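Local coordinates for sensor histidine kinase (Rhodopseudomonas palustris, PDB 3VA9), which probably autophosphorylates on a histidine with ATP in a two-component system, and is represented here by its four-helix-bundle sensor domain, at residues E35-G40 against R50-R55; I78-E83 against L129-R134; M92-R97 against D119-R124. All coordinates share one frame; numbering follows the deposited sequence.

Contact 1 (E35-G40 against R50-R55)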
loop_
_atom_site.group_PDB
_atom_site.type_symbol
_atom_site.label_atom_id
_atom_site.label_comp_id
_atom_site.label_asym_id
_atom_site.label_seq_id
_atom_site.Cartn_x
_atom_site.Cartn_y
_atom_site.Cartn_z
ATOM N N GLU A 35 -1.485 -6.729 -3.166
ATOM C CA GLU A 35 -0.442 -7.674 -3.536
ATOM C C GLU A 35 -0.964 -9.111 -3.626
ATOM O O GLU A 35 -0.789 -9.785 -4.639
ATOM C CB GLU A 35 0.713 -7.604 -2.538
ATOM C CG GLU A 35 1.910 -8.436 -2.944
ATOM C CD GLU A 35 2.944 -8.493 -1.851
ATOM O OE1 GLU A 35 3.843 -7.634 -1.858
ATOM O OE2 GLU A 35 2.849 -9.387 -0.978
ATOM N N THR A 36 -1.619 -9.577 -2.570
ATOM C CA THR A 36 -2.110 -10.945 -2.570
ATOM C C THR A 36 -3.139 -11.171 -3.692
ATOM O O THR A 36 -3.173 -12.237 -4.306
ATOM C CB THR A 36 -2.680 -11.355 -1.192
ATOM O OG1 THR A 36 -2.664 -12.782 -1.082
ATOM C CG2 THR A 36 -4.116 -10.852 -1.015
ATOM N N SER A 37 -3.957 -10.162 -3.977
ATOM C CA SER A 37 -4.969 -10.296 -5.024
ATOM C C SER A 37 -4.327 -10.374 -6.405
ATOM O O SER A 37 -4.728 -11.179 -7.235
ATOM C CB SER A 37 -5.977 -9.149 -4.964
ATOM O OG SER A 37 -6.715 -9.231 -3.769
ATOM N N GLU A 38 -3.322 -9.541 -6.635
ATOM C CA GLU A 38 -2.577 -9.574 -7.885
ATOM C C GLU A 38 -1.911 -10.936 -8.093
ATOM O O GLU A 38 -1.968 -11.505 -9.178
ATOM C CB GLU A 38 -1.558 -8.430 -7.928
ATOM C CG GLU A 38 -0.501 -8.569 -9.003
ATOM C CD GLU A 38 0.743 -9.264 -8.493
ATOM O OE1 GLU A 38 1.443 -8.662 -7.659
ATOM O OE2 GLU A 38 1.019 -10.410 -8.916
ATOM N N ARG A 39 -1.294 -11.465 -7.046
ATOM C CA ARG A 39 -0.707 -12.807 -7.110
ATOM C C ARG A 39 -1.748 -13.876 -7.390
ATOM O O ARG A 39 -1.514 -14.772 -8.187
ATOM C CB ARG A 39 0.051 -13.127 -5.825
ATOM C CG ARG A 39 1.214 -12.201 -5.638
ATOM C CD ARG A 39 2.075 -12.566 -4.454
ATOM N NE ARG A 39 3.185 -11.626 -4.397
ATOM C CZ ARG A 39 4.103 -11.593 -3.445
ATOM N NH1 ARG A 39 4.064 -12.469 -2.442
ATOM N NH2 ARG A 39 5.068 -10.686 -3.512
ATOM N N GLY A 40 -2.901 -13.774 -6.742
ATOM C CA GLY A 40 -3.990 -14.709 -6.992
ATOM C C GLY A 40 -4.470 -14.679 -8.440
ATOM O O GLY A 40 -4.795 -15.725 -9.010
ATOM N N ARG A 50 -8.586 -10.151 -9.718
ATOM C CA ARG A 50 -8.348 -8.831 -10.283
ATOM C C ARG A 50 -9.271 -7.781 -9.665
ATOM O O ARG A 50 -8.823 -6.698 -9.291
ATOM C CB ARG A 50 -8.501 -8.845 -11.798
ATOM C CG ARG A 50 -7.996 -7.570 -12.442
ATOM C CD ARG A 50 -7.921 -7.680 -13.953
ATOM N NE ARG A 50 -7.625 -6.374 -14.522
ATOM C CZ ARG A 50 -8.541 -5.438 -14.724
ATOM N NH1 ARG A 50 -9.808 -5.697 -14.424
ATOM N NH2 ARG A 50 -8.198 -4.256 -15.232
ATOM N N ASP A 51 -10.554 -8.101 -9.555
ATOM C CA ASP A 51 -11.499 -7.200 -8.900
ATOM C C ASP A 51 -11.019 -6.835 -7.490
ATOM O O ASP A 51 -11.045 -5.665 -7.095
ATOM C CB ASP A 51 -12.894 -7.829 -8.847
ATOM C CG ASP A 51 -13.525 -7.979 -10.230
ATOM O OD1 ASP A 51 -13.015 -7.358 -11.182
ATOM O OD2 ASP A 51 -14.524 -8.723 -10.364
ATOM N N SER A 52 -10.565 -7.841 -6.744
ATOM C CA SER A 52 -10.026 -7.617 -5.407
ATOM C C SER A 52 -8.799 -6.708 -5.413
ATOM O O SER A 52 -8.636 -5.876 -4.523
ATOM C CB SER A 52 -9.704 -8.950 -4.724
ATOM O OG SER A 52 -10.912 -9.595 -4.363
ATOM N N TYR A 53 -7.932 -6.866 -6.409
ATOM C CA TYR A 53 -6.789 -5.972 -6.540
ATOM C C TYR A 53 -7.289 -4.549 -6.748
ATOM O O TYR A 53 -6.843 -3.629 -6.070
ATOM C CB TYR A 53 -5.867 -6.391 -7.699
ATOM C CG TYR A 53 -4.943 -5.276 -8.150
ATOM C CD1 TYR A 53 -3.772 -4.997 -7.458
ATOM C CD2 TYR A 53 -5.260 -4.484 -9.247
ATOM C CE1 TYR A 53 -2.939 -3.973 -7.845
ATOM C CE2 TYR A 53 -4.428 -3.451 -9.647
ATOM C CZ TYR A 53 -3.275 -3.201 -8.941
ATOM O OH TYR A 53 -2.447 -2.179 -9.333
ATOM N N ILE A 54 -8.219 -4.377 -7.687
ATOM C CA ILE A 54 -8.819 -3.064 -7.958
ATOM C C ILE A 54 -9.461 -2.462 -6.705
ATOM O O ILE A 54 -9.246 -1.292 -6.391
ATOM C CB ILE A 54 -9.859 -3.134 -9.104
ATOM C CG1 ILE A 54 -9.157 -3.330 -10.449
ATOM C CG2 ILE A 54 -10.739 -1.872 -9.146
ATOM C CD1 ILE A 54 -10.079 -3.786 -11.537
ATOM N N ARG A 55 -10.223 -3.277 -5.979
ATOM C CA ARG A 55 -10.853 -2.830 -4.740
ATOM C C ARG A 55 -9.827 -2.375 -3.696
ATOM O O ARG A 55 -9.968 -1.305 -3.096
ATOM C CB ARG A 55 -11.755 -3.923 -4.158
ATOM C CG ARG A 55 -12.510 -3.471 -2.921
ATOM C CD ARG A 55 -13.304 -4.586 -2.261
ATOM N NE ARG A 55 -14.123 -4.044 -1.178
ATOM C CZ ARG A 55 -14.803 -4.770 -0.294
ATOM N NH1 ARG A 55 -14.773 -6.096 -0.341
ATOM N NH2 ARG A 55 -15.515 -4.163 0.646
#
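Ser-37 and Tyr-53 bring helices 18-44 and 47-70 together at close range: their CA atoms are 4.9 Å apart, and the axes of the two short segments approach to 7.7 Å and run antiparallel at 158°. The small side chain of Ser-37 is consistent with so close an approach. Its CB lies 3.3 Å from the backbone N of Tyr-53 and 3.9 Å from Tyr-53 CB. The serine therefore packs directly on the backbone of the opposite helix. Ser-37 OG lies 3.2 Å from Ser-52 CB, a contact that is not a hydrogen bond. The hydroxyl is instead hydrogen-bonded to the carbonyl of Glu-33, one turn back in its own helix. Ser-52 OG makes a similar but weak bond to Thr-48 O. Both hydroxyls thus bond within their own helices, and no hydrogen bond joins the two segments.

Helices 18-44 and 47-70 follow each other in the chain and form an antiparallel hairpin of the CHASE3 four-helix bundle. The contact lies near the turn between them.

Tyr-53 carries the contact inward. Its CG is anti to the backbone N (chi1 162°), and the ring reaches past Glu-38. Glu-38 CB stands 4.1 Å from Tyr-53 CD1 and meets the ring obliquely. The Glu-38 chain bends beyond CB, and its end leads away from 50-55. This side chain is buried and packs on Leu-95, Val-98 and Val-99 of helix 75-101. Tyr-53 also touches Leu-95, and it reaches Ala-34 of helix 18-44.

Contact 2 (I78-E83 against L129-R134)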
loop_
_atom_site.group_PDB
_atom_site.type_symbol
_atom_site.label_atom_id
_atom_site.label_comp_id
_atom_site.label_asym_id
_atom_site.label_seq_id
_atom_site.Cartn_x
_atom_site.Cartn_y
_atom_site.Cartn_z
ATOM N N ILE A 78 2.173 14.978 8.328
ATOM C CA ILE A 78 1.848 15.233 6.931
ATOM C C ILE A 78 3.030 14.864 6.043
ATOM O O ILE A 78 2.851 14.277 4.974
ATOM C CB ILE A 78 1.450 16.711 6.694
ATOM C CG1 ILE A 78 0.072 16.997 7.298
ATOM C CG2 ILE A 78 1.443 17.045 5.204
ATOM C CD1 ILE A 78 -1.055 16.186 6.679
ATOM N N ALA A 79 4.235 15.203 6.493
ATOM C CA ALA A 79 5.449 14.863 5.756
ATOM C C ALA A 79 5.633 13.347 5.693
ATOM O O ALA A 79 5.962 12.798 4.645
ATOM C CB ALA A 79 6.664 15.523 6.387
ATOM N N HIS A 80 5.410 12.675 6.818
ATOM C CA HIS A 80 5.521 11.217 6.870
ATOM C C HIS A 80 4.477 10.534 5.991
ATOM O O HIS A 80 4.744 9.490 5.401
ATOM C CB HIS A 80 5.415 10.694 8.308
ATOM C CG HIS A 80 6.595 11.035 9.166
ATOM N ND1 HIS A 80 7.898 10.863 8.748
ATOM C CD2 HIS A 80 6.666 11.520 10.430
ATOM C CE1 HIS A 80 8.720 11.241 9.710
ATOM N NE2 HIS A 80 8.000 11.642 10.740
ATOM N N ILE A 81 3.287 11.117 5.912
ATOM C CA ILE A 81 2.254 10.563 5.056
ATOM C C ILE A 81 2.602 10.815 3.584
ATOM O O ILE A 81 2.431 9.933 2.736
ATOM C CB ILE A 81 0.848 11.089 5.419
ATOM C CG1 ILE A 81 -0.214 10.059 5.032
ATOM C CG2 ILE A 81 0.564 12.407 4.746
ATOM C CD1 ILE A 81 -1.620 10.583 5.137
ATOM N N ASP A 82 3.122 12.006 3.289
ATOM C CA ASP A 82 3.611 12.296 1.948
ATOM C C ASP A 82 4.597 11.223 1.523
ATOM O O ASP A 82 4.512 10.687 0.419
ATOM C CB ASP A 82 4.296 13.659 1.896
ATOM C CG ASP A 82 3.313 14.798 1.874
ATOM O OD1 ASP A 82 2.133 14.546 1.557
ATOM O OD2 ASP A 82 3.726 15.943 2.169
ATOM N N GLU A 83 5.528 10.912 2.418
ATOM C CA GLU A 83 6.553 9.908 2.149
ATOM C C GLU A 83 5.975 8.511 1.914
ATOM O O GLU A 83 6.323 7.852 0.930
ATOM C CB GLU A 83 7.604 9.915 3.264
ATOM C CG GLU A 83 8.493 11.155 3.203
ATOM C CD GLU A 83 8.950 11.653 4.566
ATOM O OE1 GLU A 83 8.916 10.876 5.545
ATOM O OE2 GLU A 83 9.352 12.836 4.650
ATOM N N LEU A 129 5.093 2.894 7.582
ATOM C CA LEU A 129 3.908 2.798 8.428
ATOM C C LEU A 129 4.262 2.785 9.924
ATOM O O LEU A 129 3.541 3.359 10.738
ATOM C CB LEU A 129 3.052 1.589 8.032
ATOM C CG LEU A 129 2.279 1.756 6.717
ATOM C CD1 LEU A 129 1.706 0.442 6.261
ATOM C CD2 LEU A 129 1.177 2.800 6.861
ATOM N N SER A 130 5.380 2.156 10.278
ATOM C CA SER A 130 5.833 2.136 11.667
ATOM C C SER A 130 6.167 3.537 12.164
ATOM O O SER A 130 5.795 3.910 13.277
ATOM C CB SER A 130 7.046 1.221 11.841
ATOM O OG SER A 130 6.691 -0.137 11.651
ATOM N N VAL A 131 6.877 4.305 11.343
ATOM C CA VAL A 131 7.224 5.678 11.694
ATOM C C VAL A 131 5.976 6.476 12.060
ATOM O O VAL A 131 5.963 7.200 13.058
ATOM C CB VAL A 131 7.969 6.390 10.549
ATOM C CG1 VAL A 131 8.006 7.885 10.793
ATOM C CG2 VAL A 131 9.374 5.829 10.398
ATOM N N LEU A 132 4.930 6.336 11.249
ATOM C CA LEU A 132 3.654 6.986 11.528
ATOM C C LEU A 132 3.020 6.476 12.829
ATOM O O LEU A 132 2.547 7.267 13.654
ATOM C CB LEU A 132 2.689 6.788 10.358
ATOM C CG LEU A 132 2.886 7.704 9.150
ATOM C CD1 LEU A 132 2.108 7.200 7.947
ATOM C CD2 LEU A 132 2.490 9.139 9.490
ATOM N N THR A 133 3.016 5.154 13.001
ATOM C CA THR A 133 2.436 4.516 14.180
ATOM C C THR A 133 3.152 4.935 15.464
ATOM O O THR A 133 2.518 5.384 16.423
ATOM C CB THR A 133 2.468 2.983 14.063
ATOM O OG1 THR A 133 1.670 2.570 12.946
ATOM C CG2 THR A 133 1.918 2.341 15.326
ATOM N N ARG A 134 4.472 4.780 15.481
ATOM C CA ARG A 134 5.276 5.207 16.621
ATOM C C ARG A 134 5.070 6.687 16.932
ATOM O O ARG A 134 4.955 7.072 18.093
ATOM C CB ARG A 134 6.760 4.896 16.398
ATOM C CG ARG A 134 7.119 3.434 16.640
ATOM C CD ARG A 134 8.614 3.174 16.502
ATOM N NE ARG A 134 8.998 2.865 15.127
ATOM C CZ ARG A 134 9.535 3.741 14.284
ATOM N NH1 ARG A 134 9.760 4.989 14.675
ATOM N NH2 ARG A 134 9.851 3.370 13.049
#
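His-80 and Val-131 meet face-on across helices 75-101 and 121-142. The CG1 methyl of Val-131 stands over the centre of the imidazole, 3.6 Å from the ring centroid and only 8° off the ring normal. This is a CH-pi contact. Its centring is clear from the ring atoms, all five of which lie at similar distances from the methyl. The two side chains cross at about a right angle. Val-131 CG1 is anti to its backbone N (chi1 166°), which places this branch over the ring.

Leu-132 comes in beside the root of the same histidine. Its CD2 is 3.5 Å from His-80 CB and 4.2 Å from the backbone N of Ile-81. The leucine leaves its backbone pointing neither at helix 75-101 nor away from it, but its end comes nearer to that helix. Val-131 thus takes the ring and Leu-132 the CB of one residue. The ring has a weak hydrogen bond within its own helix, from ND1 to Glu-83 OE1 at 3.4 Å, which may favour its present rotation.

Leu-132 also packs on Ile-24 and Leu-84, while Ile-81 touches Leu-67 and Arg-68 of helix 47-70. The segment axes are 9.8 Å apart and antiparallel at 161°. The pair shows a common antiparallel bundle arrangement: buried leucine and isoleucine on the inner side, and a partly exposed histidine and valine on the outer side of the CHASE3 four-helix bundle.

Contact 3 (M92-R97 against D119-R124)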
loop_
_atom_site.group_PDB
_atom_site.type_symbol
_atom_site.label_atom_id
_atom_site.label_comp_id
_atom_site.label_asym_id
_atom_site.label_seq_id
_atom_site.Cartn_x
_atom_site.Cartn_y
_atom_site.Cartn_z
ATOM N N MET A 92 2.156 0.428 -6.053
ATOM C CA MET A 92 0.963 0.217 -6.878
ATOM C C MET A 92 1.260 0.218 -8.378
ATOM O O MET A 92 0.664 -0.541 -9.128
ATOM C CB MET A 92 -0.129 1.243 -6.552
ATOM C CG MET A 92 -0.727 1.082 -5.149
ATOM S SD MET A 92 -1.416 -0.563 -4.809
ATOM C CE MET A 92 -0.240 -1.182 -3.607
ATOM N N ALA A 93 2.186 1.065 -8.818
ATOM C CA ALA A 93 2.566 1.086 -10.228
ATOM C C ALA A 93 3.259 -0.214 -10.602
ATOM O O ALA A 93 3.096 -0.711 -11.707
ATOM C CB ALA A 93 3.464 2.287 -10.545
ATOM N N GLN A 94 4.038 -0.766 -9.676
ATOM C CA GLN A 94 4.653 -2.077 -9.896
ATOM C C GLN A 94 3.617 -3.203 -10.076
ATOM O O GLN A 94 3.652 -3.929 -11.064
ATOM C CB GLN A 94 5.621 -2.430 -8.754
ATOM C CG GLN A 94 6.841 -1.533 -8.666
ATOM C CD GLN A 94 7.896 -2.099 -7.725
ATOM O OE1 GLN A 94 7.575 -2.698 -6.697
ATOM N NE2 GLN A 94 9.159 -1.916 -8.078
ATOM N N LEU A 95 2.720 -3.352 -9.104
ATOM C CA LEU A 95 1.662 -4.369 -9.141
ATOM C C LEU A 95 0.747 -4.228 -10.360
ATOM O O LEU A 95 0.394 -5.218 -11.004
ATOM C CB LEU A 95 0.807 -4.280 -7.871
ATOM C CG LEU A 95 1.501 -4.464 -6.523
ATOM C CD1 LEU A 95 0.490 -4.361 -5.377
ATOM C CD2 LEU A 95 2.263 -5.806 -6.468
ATOM N N GLY A 96 0.364 -2.989 -10.665
ATOM C CA GLY A 96 -0.516 -2.702 -11.791
ATOM C C GLY A 96 0.092 -3.136 -13.112
ATOM O O GLY A 96 -0.617 -3.561 -14.022
ATOM N N ARG A 97 1.413 -3.037 -13.221
ATOM C CA ARG A 97 2.102 -3.457 -14.443
ATOM C C ARG A 97 2.069 -4.982 -14.566
ATOM O O ARG A 97 1.853 -5.522 -15.648
ATOM C CB ARG A 97 3.546 -2.935 -14.443
ATOM C CG ARG A 97 4.410 -3.361 -15.632
ATOM C CD ARG A 97 3.796 -2.966 -16.980
ATOM N NE ARG A 97 3.122 -1.672 -16.936
ATOM C CZ ARG A 97 2.158 -1.308 -17.780
ATOM N NH1 ARG A 97 1.767 -2.140 -18.735
ATOM N NH2 ARG A 97 1.578 -0.116 -17.669
ATOM N N ASP A 119 13.574 -3.290 -5.378
ATOM C CA ASP A 119 13.295 -1.978 -4.808
ATOM C C ASP A 119 12.858 -2.065 -3.348
ATOM O O ASP A 119 12.896 -1.070 -2.629
ATOM C CB ASP A 119 12.254 -1.236 -5.652
ATOM C CG ASP A 119 12.720 -1.012 -7.078
ATOM O OD1 ASP A 119 13.687 -0.246 -7.275
ATOM O OD2 ASP A 119 12.126 -1.612 -7.999
ATOM N N ARG A 120 12.440 -3.257 -2.922
ATOM C CA ARG A 120 12.086 -3.514 -1.526
ATOM C C ARG A 120 10.994 -2.563 -1.030
ATOM O O ARG A 120 10.941 -2.212 0.152
ATOM C CB ARG A 120 13.325 -3.404 -0.631
ATOM C CG ARG A 120 14.437 -4.396 -0.954
ATOM C CD ARG A 120 15.699 -4.067 -0.156
ATOM N NE ARG A 120 16.817 -4.959 -0.464
ATOM C CZ ARG A 120 18.051 -4.802 0.013
ATOM N NH1 ARG A 120 18.331 -3.785 0.818
ATOM N NH2 ARG A 120 19.008 -5.661 -0.316
ATOM N N LEU A 121 10.126 -2.150 -1.941
ATOM C CA LEU A 121 9.071 -1.204 -1.608
ATOM C C LEU A 121 8.192 -1.703 -0.463
ATOM O O LEU A 121 7.708 -0.914 0.352
ATOM C CB LEU A 121 8.241 -0.893 -2.853
ATOM C CG LEU A 121 9.001 0.045 -3.794
ATOM C CD1 LEU A 121 8.289 0.226 -5.151
ATOM C CD2 LEU A 121 9.225 1.372 -3.090
ATOM N N THR A 122 8.008 -3.018 -0.401
ATOM C CA THR A 122 7.222 -3.646 0.656
ATOM C C THR A 122 7.840 -3.431 2.045
ATOM O O THR A 122 7.167 -2.995 2.976
ATOM C CB THR A 122 7.062 -5.150 0.385
ATOM O OG1 THR A 122 6.284 -5.333 -0.804
ATOM C CG2 THR A 122 6.370 -5.838 1.553
ATOM N N GLU A 123 9.124 -3.732 2.179
ATOM C CA GLU A 123 9.840 -3.468 3.418
ATOM C C GLU A 123 9.789 -1.982 3.745
ATOM O O GLU A 123 9.549 -1.596 4.890
ATOM C CB GLU A 123 11.304 -3.913 3.306
ATOM C CG GLU A 123 11.512 -5.421 3.179
ATOM C CD GLU A 123 11.288 -5.946 1.766
ATOM O OE1 GLU A 123 10.997 -5.143 0.853
ATOM O OE2 GLU A 123 11.411 -7.173 1.570
ATOM N N ARG A 124 10.020 -1.151 2.730
ATOM C CA ARG A 124 10.107 0.292 2.926
ATOM C C ARG A 124 8.767 0.878 3.367
ATOM O O ARG A 124 8.719 1.773 4.215
ATOM C CB ARG A 124 10.637 0.976 1.665
ATOM C CG ARG A 124 12.126 0.739 1.428
ATOM C CD ARG A 124 12.520 0.991 -0.012
ATOM N NE ARG A 124 12.525 2.408 -0.362
ATOM C CZ ARG A 124 12.692 2.864 -1.600
ATOM N NH1 ARG A 124 12.845 2.009 -2.603
ATOM N NH2 ARG A 124 12.692 4.169 -1.839
HETATM O O HOH W 1 9.587 -3.463 -4.643
#
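Gln-94 spans the gap from helix 75-101 to the start of helix 121-142. The backbones are well apart here, with the CA atoms of Gln-94 and Leu-121 separated by 9.4 Å. The glutamine chain is extended beyond CG (chi2 -168°), which carries its amide across to Leu-121 and Asp-119. Leu-121 CD1 packs against the amide, 3.5 Å from Gln-94 CD. On the nitrogen side, Gln-94 NE2 is 3.0 Å from Asp-119 OD2, with the amide and carboxylate planes 52° apart. NE2 also makes a weak hydrogen bond to Ala-116 O.

Gln-94 OE1 accepts from Arg-91 NH1, and from a water at 3.0 Å. That water accepts from Leu-121 N, at the first turn of its helix, and so links the two segments. Within 119-124, Arg-124 NH1 donates to Asp-119 O at 3.1 Å. The bond is nearly straight (164°) and lies in the guanidinium plane. Leu-121 CD2 lies over one guanidinium face, offset toward its rim.

Around this polar bridge, Leu-121 packs on Leu-87 and Met-90 of helix 75-101. Leu-95, next to Gln-94 in the same helix, touches Ala-34 of helix 18-44 and Tyr-53 of helix 47-70.

Contact 1 is the most buried of the three and joins helices 18-44 and 47-70. Contacts 2 and 3 are partly buried, and both join helix 75-101 to helix 121-142, with centres about 17 Å apart. Their chemistry differs. Contact 1 is close packing of serine and tyrosine, with the serine hydroxyls bonded inside their own helices. Contact 2 combines aliphatic packing with a CH-pi contact. Contact 3, near the start of helix 121-142, relies on an extended glutamine side chain and a water. Contacts 1 and 3 touch at several points, among them Tyr-53 OH and Gly-96 CA, 3.2 Å apart. Contacts 1 and 2 lie on opposite sides of the chain's centre and do not touch.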